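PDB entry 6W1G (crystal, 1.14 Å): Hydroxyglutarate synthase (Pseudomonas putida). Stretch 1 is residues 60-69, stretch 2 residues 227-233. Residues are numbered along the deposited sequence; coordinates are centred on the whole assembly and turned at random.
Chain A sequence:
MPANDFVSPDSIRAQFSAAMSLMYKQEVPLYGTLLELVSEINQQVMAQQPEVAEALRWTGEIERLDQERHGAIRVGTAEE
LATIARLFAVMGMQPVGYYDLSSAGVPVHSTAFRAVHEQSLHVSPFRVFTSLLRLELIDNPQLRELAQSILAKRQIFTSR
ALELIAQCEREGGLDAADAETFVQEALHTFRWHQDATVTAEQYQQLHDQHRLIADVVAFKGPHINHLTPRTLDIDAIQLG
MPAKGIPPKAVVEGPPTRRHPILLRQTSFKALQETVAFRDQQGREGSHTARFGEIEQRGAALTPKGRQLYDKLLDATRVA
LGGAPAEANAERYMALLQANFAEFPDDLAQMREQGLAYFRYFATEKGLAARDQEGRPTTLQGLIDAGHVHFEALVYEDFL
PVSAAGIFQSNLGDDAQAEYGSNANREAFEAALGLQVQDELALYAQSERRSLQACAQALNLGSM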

ATOM      1  N   GLY A  60      13.025 -13.155   2.658  1.00 12.15           N
ATOM      2  CA  GLY A  60      11.981 -13.622   3.520  1.00 14.01           C
ATOM      3  C   GLY A  60      10.590 -13.296   3.054  1.00 12.86           C
ATOM      4  O   GLY A  60       9.619 -13.728   3.705  1.00 15.29           O
ATOM      5  N   GLU A  61      10.434 -12.584   1.938  1.00 12.12           N
ATOM      6  CA  GLU A  61       9.105 -12.254   1.476  1.00 12.24           C
ATOM      7  C   GLU A  61       8.274 -13.483   1.137  1.00 11.78           C
ATOM      8  O   GLU A  61       7.029 -13.402   1.145  1.00 12.56           O
ATOM      9  CB  GLU A  61       9.189 -11.370   0.229  1.00 12.19           C
ATOM     10  CG  GLU A  61       9.680  -9.970   0.492  1.00 13.03           C
ATOM     11  CD  GLU A  61       9.953  -9.298  -0.840  1.00 12.43           C
ATOM     12  OE1 GLU A  61       8.971  -8.851  -1.480  1.00 13.58           O
ATOM     13  OE2 GLU A  61      11.145  -9.268  -1.232  1.00 12.90           O
ATOM     14  N   ILE A  62       8.921 -14.629   0.843  1.00 12.89           N
ATOM     15  CA  ILE A  62       8.149 -15.840   0.569  1.00 14.80           C
ATOM     16  C   ILE A  62       7.198 -16.149   1.716  1.00 13.71           C
ATOM     17  O   ILE A  62       6.103 -16.658   1.502  1.00 16.20           O
ATOM     18  CB  ILE A  62       9.111 -17.004   0.246  1.00 17.23           C
ATOM     19  CG1 ILE A  62       8.383 -18.183  -0.403  1.00 22.19           C
ATOM     20  CG2 ILE A  62       9.911 -17.404   1.490  1.00 19.45           C
ATOM     21  CD1 ILE A  62       9.341 -19.144  -1.110  1.00 26.65           C
ATOM     22  N   GLU A  63       7.582 -15.845   2.946  1.00 14.47           N
ATOM     23  CA  GLU A  63       6.732 -16.159   4.086  1.00 15.20           C
ATOM     24  C   GLU A  63       5.598 -15.169   4.298  1.00 14.99           C
ATOM     25  O   GLU A  63       4.618 -15.516   4.948  1.00 22.14           O
ATOM     26  CB  GLU A  63       7.602 -16.270   5.337  1.00 19.34           C
ATOM     27  CG  GLU A  63       8.699 -17.343   5.179  1.00 24.16           C
ATOM     28  CD  GLU A  63       9.578 -17.541   6.394  1.00 35.16           C
ATOM     29  OE1 GLU A  63       9.548 -16.699   7.315  1.00 41.42           O
ATOM     30  OE2 GLU A  63      10.311 -18.552   6.419  1.00 39.41           O
ATOM     31  N   ARG A  64       5.699 -13.962   3.781  1.00 12.02           N
ATOM     32  CA  ARG A  64       4.668 -12.932   3.983  1.00 12.02           C
ATOM     33  C   ARG A  64       3.723 -12.821   2.790  1.00 11.84           C
ATOM     34  O   ARG A  64       2.660 -12.205   2.893  1.00 12.55           O
ATOM     35  CB  ARG A  64       5.308 -11.559   4.290  1.00 12.81           C
ATOM     36  CG  ARG A  64       5.685 -10.781   3.069  1.00 12.08           C
ATOM     37  CD  ARG A  64       6.526  -9.507   3.360  1.00 12.12           C
ATOM     38  NE  ARG A  64       6.295  -8.523   2.341  1.00 11.08           N
ATOM     39  CZ  ARG A  64       6.720  -7.268   2.346  1.00 10.60           C
ATOM     40  NH1 ARG A  64       7.596  -6.861   3.225  1.00 10.89           N
ATOM     41  NH2 ARG A  64       6.236  -6.408   1.469  1.00 11.55           N
ATOM     42  N   LEU A  65       4.110 -13.381   1.642  1.00 11.57           N
ATOM     43  CA  LEU A  65       3.437 -13.075   0.382  1.00 11.16           C
ATOM     44  C   LEU A  65       1.966 -13.480   0.383  1.00 11.95           C
ATOM     45  O   LEU A  65       1.116 -12.743  -0.119  1.00 11.88           O
ATOM     46  CB  LEU A  65       4.170 -13.821  -0.726  1.00 11.94           C
ATOM     47  CG  LEU A  65       3.521 -13.757  -2.105  1.00 12.27           C
ATOM     48  CD1 LEU A  65       3.428 -12.358  -2.637  1.00 13.29           C
ATOM     49  CD2 LEU A  65       4.287 -14.681  -3.042  1.00 13.73           C
ATOM     50  N   ASP A  66       1.647 -14.675   0.878  1.00 12.25           N
ATOM     51  CA  ASP A  66       0.309 -15.202   0.693  1.00 13.25           C
ATOM     52  C   ASP A  66      -0.749 -14.350   1.369  1.00 12.84           C
ATOM     53  O   ASP A  66      -1.869 -14.257   0.865  1.00 15.24           O
ATOM     54  CB  ASP A  66       0.197 -16.617   1.219  1.00 17.39           C
ATOM     55  CG  ASP A  66      -1.192 -17.173   1.038  1.00 26.42           C
ATOM     56  OD1 ASP A  66      -1.634 -17.244  -0.127  1.00 28.79           O
ATOM     57  OD2 ASP A  66      -1.847 -17.490   2.047  1.00 31.27           O
ATOM     58  N   GLN A  67      -0.428 -13.714   2.483  1.00 12.51           N
ATOM     59  CA  GLN A  67      -1.384 -12.880   3.204  1.00 12.47           C
ATOM     60  C   GLN A  67      -1.205 -11.391   2.957  1.00 11.29           C
ATOM     61  O   GLN A  67      -1.916 -10.591   3.564  1.00 12.64           O
ATOM     62  CB  GLN A  67      -1.357 -13.208   4.699  1.00 15.22           C
ATOM     63  CG  GLN A  67      -1.788 -14.656   4.985  1.00 18.52           C
ATOM     64  CD  GLN A  67      -3.255 -14.872   4.636  1.00 24.49           C
ATOM     65  OE1 GLN A  67      -4.124 -14.174   5.150  1.00 26.43           O
ATOM     66  NE2 GLN A  67      -3.530 -15.811   3.748  1.00 28.41           N
ATOM     67  N   GLU A  68      -0.281 -11.008   2.114  1.00 10.77           N
ATOM     68  CA  GLU A  68       0.086  -9.612   1.935  1.00 10.65           C
ATOM     69  C   GLU A  68      -1.026  -8.825   1.247  1.00 11.87           C
ATOM     70  O   GLU A  68      -1.470  -9.177   0.151  1.00 13.04           O
ATOM     71  CB  GLU A  68       1.390  -9.513   1.152  1.00 10.92           C
ATOM     72  CG  GLU A  68       1.766  -8.079   0.837  1.00 11.16           C
ATOM     73  CD  GLU A  68       3.235  -7.865   0.526  1.00 11.35           C
ATOM     74  OE1 GLU A  68       4.050  -8.833   0.557  1.00 11.62           O
ATOM     75  OE2 GLU A  68       3.573  -6.679   0.220  1.00 12.99           O
ATOM     76  N   ARG A  69      -1.463  -7.742   1.889  1.00 12.06           N
ATOM     77  CA  ARG A  69      -2.546  -6.933   1.381  1.00 11.68           C
ATOM     78  C   ARG A  69      -2.347  -5.478   1.761  1.00 11.20           C
ATOM     79  O   ARG A  69      -1.583  -5.138   2.665  1.00 12.20           O
ATOM     80  CB  ARG A  69      -3.900  -7.344   1.988  1.00 18.17           C
ATOM     81  CG  ARG A  69      -4.404  -8.705   1.638  1.00 19.92           C
ATOM     82  CD  ARG A  69      -5.523  -9.138   2.554  1.00 19.79           C
ATOM     83  NE  ARG A  69      -5.071  -9.575   3.853  1.00 21.26           N
ATOM     84  CZ  ARG A  69      -4.849 -10.834   4.184  1.00 16.48           C
ATOM     85  NH1 ARG A  69      -5.018 -11.819   3.283  1.00 19.07           N
ATOM     86  NH2 ARG A  69      -4.398 -11.039   5.423  1.00 18.93           N
ATOM     87  N   LEU A 227      -9.534  -3.693  -0.975  1.00 11.57           N
ATOM     88  CA  LEU A 227      -8.537  -4.505  -0.307  1.00 10.90           C
ATOM     89  C   LEU A 227      -7.774  -5.236  -1.400  1.00 11.58           C
ATOM     90  O   LEU A 227      -8.388  -5.993  -2.158  1.00 14.00           O
ATOM     91  CB  LEU A 227      -9.245  -5.487   0.589  1.00 12.84           C
ATOM     92  CG  LEU A 227      -8.583  -6.076   1.723  1.00 14.83           C
ATOM     93  CD1 LEU A 227      -7.703  -5.373   2.559  1.00 15.36           C
ATOM     94  CD2 LEU A 227      -9.360  -7.078   2.447  1.00 15.05           C
ATOM     95  N   THR A 228      -6.471  -5.004  -1.468  1.00 10.81           N
ATOM     96  CA  THR A 228      -5.658  -5.382  -2.631  1.00 10.74           C
ATOM     97  C   THR A 228      -4.658  -6.443  -2.234  1.00 10.25           C
ATOM     98  O   THR A 228      -3.783  -6.178  -1.384  1.00 11.31           O
ATOM     99  CB  THR A 228      -4.908  -4.153  -3.151  1.00 11.08           C
ATOM    100  OG1 THR A 228      -5.892  -3.173  -3.465  1.00 11.82           O
ATOM    101  CG2 THR A 228      -4.075  -4.506  -4.357  1.00 12.02           C
ATOM    102  N   PRO A 229      -4.753  -7.630  -2.833  1.00 10.24           N
ATOM    103  CA  PRO A 229      -3.726  -8.654  -2.634  1.00 10.69           C
ATOM    104  C   PRO A 229      -2.544  -8.397  -3.544  1.00 10.57           C
ATOM    105  O   PRO A 229      -2.623  -7.656  -4.523  1.00 11.75           O
ATOM    106  CB  PRO A 229      -4.435  -9.955  -3.017  1.00 12.13           C
ATOM    107  CG  PRO A 229      -5.404  -9.548  -4.039  1.00 13.64           C
ATOM    108  CD  PRO A 229      -5.827  -8.118  -3.737  1.00 11.66           C
ATOM    109  N   ARG A 230      -1.436  -9.054  -3.215  1.00 11.02           N
ATOM    110  CA  ARG A 230      -0.189  -8.942  -3.947  1.00 10.16           C
ATOM    111  C   ARG A 230       0.026 -10.157  -4.846  1.00 10.55           C
ATOM    112  O   ARG A 230       0.039 -11.300  -4.379  1.00 11.80           O
ATOM    113  CB  ARG A 230       1.001  -8.823  -2.986  1.00 11.08           C
ATOM    114  CG  ARG A 230       2.330  -8.763  -3.699  1.00 11.33           C
ATOM    115  CD  ARG A 230       3.489  -8.661  -2.719  1.00 10.72           C
ATOM    116  NE  ARG A 230       4.745  -8.727  -3.416  1.00 11.37           N
ATOM    117  CZ  ARG A 230       5.950  -8.801  -2.847  1.00 11.51           C
ATOM    118  NH1 ARG A 230       6.073  -8.834  -1.519  1.00 11.15           N
ATOM    119  NH2 ARG A 230       7.032  -8.850  -3.594  1.00 15.21           N
ATOM    120  N   THR A 231       0.168  -9.898  -6.145  1.00 10.12           N
ATOM    121  CA  THR A 231       0.564 -10.933  -7.078  1.00 10.82           C
ATOM    122  C   THR A 231       2.006 -10.744  -7.506  1.00 10.67           C
ATOM    123  O   THR A 231       2.514  -9.635  -7.574  1.00 11.18           O
ATOM    124  CB  THR A 231      -0.358 -10.967  -8.313  1.00 12.82           C
ATOM    125  OG1 THR A 231      -0.015 -12.059  -9.170  1.00 14.85           O
ATOM    126  CG2 THR A 231      -0.313  -9.715  -9.140  1.00 14.58           C
ATOM    127  N   LEU A 232       2.628 -11.869  -7.875  1.00 11.23           N
ATOM    128  CA  LEU A 232       3.964 -11.839  -8.465  1.00 11.75           C
ATOM    129  C   LEU A 232       3.951 -11.519  -9.963  1.00 12.13           C
ATOM    130  O   LEU A 232       4.996 -11.306 -10.540  1.00 13.11           O
ATOM    131  CB  LEU A 232       4.659 -13.187  -8.251  1.00 11.76           C
ATOM    132  CG  LEU A 232       4.891 -13.548  -6.790  1.00 10.80           C
ATOM    133  CD1 LEU A 232       5.555 -14.924  -6.686  1.00 12.04           C
ATOM    134  CD2 LEU A 232       5.704 -12.495  -6.055  1.00 12.06           C
ATOM    135  N   ASP A 233       2.793 -11.491 -10.631  1.00 12.90           N
ATOM    136  CA  ASP A 233       2.785 -11.237 -12.084  1.00 12.80           C
ATOM    137  C   ASP A 233       1.443 -10.637 -12.494  1.00 13.62           C
ATOM    138  O   ASP A 233       0.478 -11.358 -12.733  1.00 13.51           O
ATOM    139  CB  ASP A 233       3.084 -12.520 -12.865  1.00 14.52           C
ATOM    140  CG  ASP A 233       3.254 -12.255 -14.342  1.00 15.69           C
ATOM    141  OD1 ASP A 233       2.852 -11.182 -14.844  1.00 14.91           O
ATOM    142  OD2 ASP A 233       3.786 -13.148 -15.060  1.00 17.44           O
TER
HETATM  143  O   HOH W   1      -0.670 -12.772  -2.196  1.00 22.89           O

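An arginine that is buried in a protein must bring its charge to partners already in place, and the conformation of its chain often records how far away those partners lie. Arg 230 of this hydroxyglutarate synthase is a clear example. Its CA-to-CB bond points toward the other stretch, and chi1, chi2 and chi3 all sit in the t well, so the side chain is fully extended and delivers its guanidinium to two carboxylates. No other residue in the contact has more of its surface covered by the opposing stretch.

The two acids meet the guanidinium at its edge, near its plane, where its N-H bonds point. Glu 61 OE1 accepts from both terminal nitrogens, lying 2.9 Å from Arg 230 NH2 and 2.9 Å from Arg 230 NH1; the N-H...O angles of 147° and 144° are the bend expected when one oxygen is shared by two donors. Glu 68 OE1, 2.9 Å from Arg 230 NH1, has a straighter bond, at 164°. Both pairs are salt bridges. The acids reach their places by different routes. Glu 61 starts toward the arginine, with chi1 m and chi2 t, whereas the CA-to-CB bond of Glu 68 points sideways and its t, t chain carries the carboxylate nearer.

Glu 68 also serves a second arginine. Arg 64 NE donates to Glu 68 OE1 at 2.9 Å and Arg 64 NH2 to Glu 68 OE2 at 3.0 Å, a two-point salt bridge within the stretch. Arg 64, with chi1 p and the next two angles t, therefore ends close to its like-charged neighbour: Arg 64 NH2 and Arg 230 NH1 are 3.9 Å apart. The carboxylate bonded to both offsets the repulsion expected at that distance.

The aliphatic part of Arg 230 is used as well. Leu 65, in its t, p rotamer, places CD1 3.7 Å from Arg 230 CD, while Leu 65 CD2 packs 3.9 Å from Leu 232 CD1, extending the apolar contact along the stretch. A water lies between the two backbones here, its oxygen 2.7 Å from Leu 65 O and 2.7 Å from Arg 230 O, within hydrogen-bonding reach of both.

Beyond the charged cluster the chains pair directly. Arg 69 and Pro 229 form an antiparallel, non-hydrogen-bonded bridge, their CA atoms 4.5 Å apart and their side chains on the same face of the sheet. Arg 69 CA approaches Thr 228 O to 3.1 Å in a CA-H...O contact, and a weak hydrogen bond runs from Arg 230 N to Glu 68 O, at 3.4 Å.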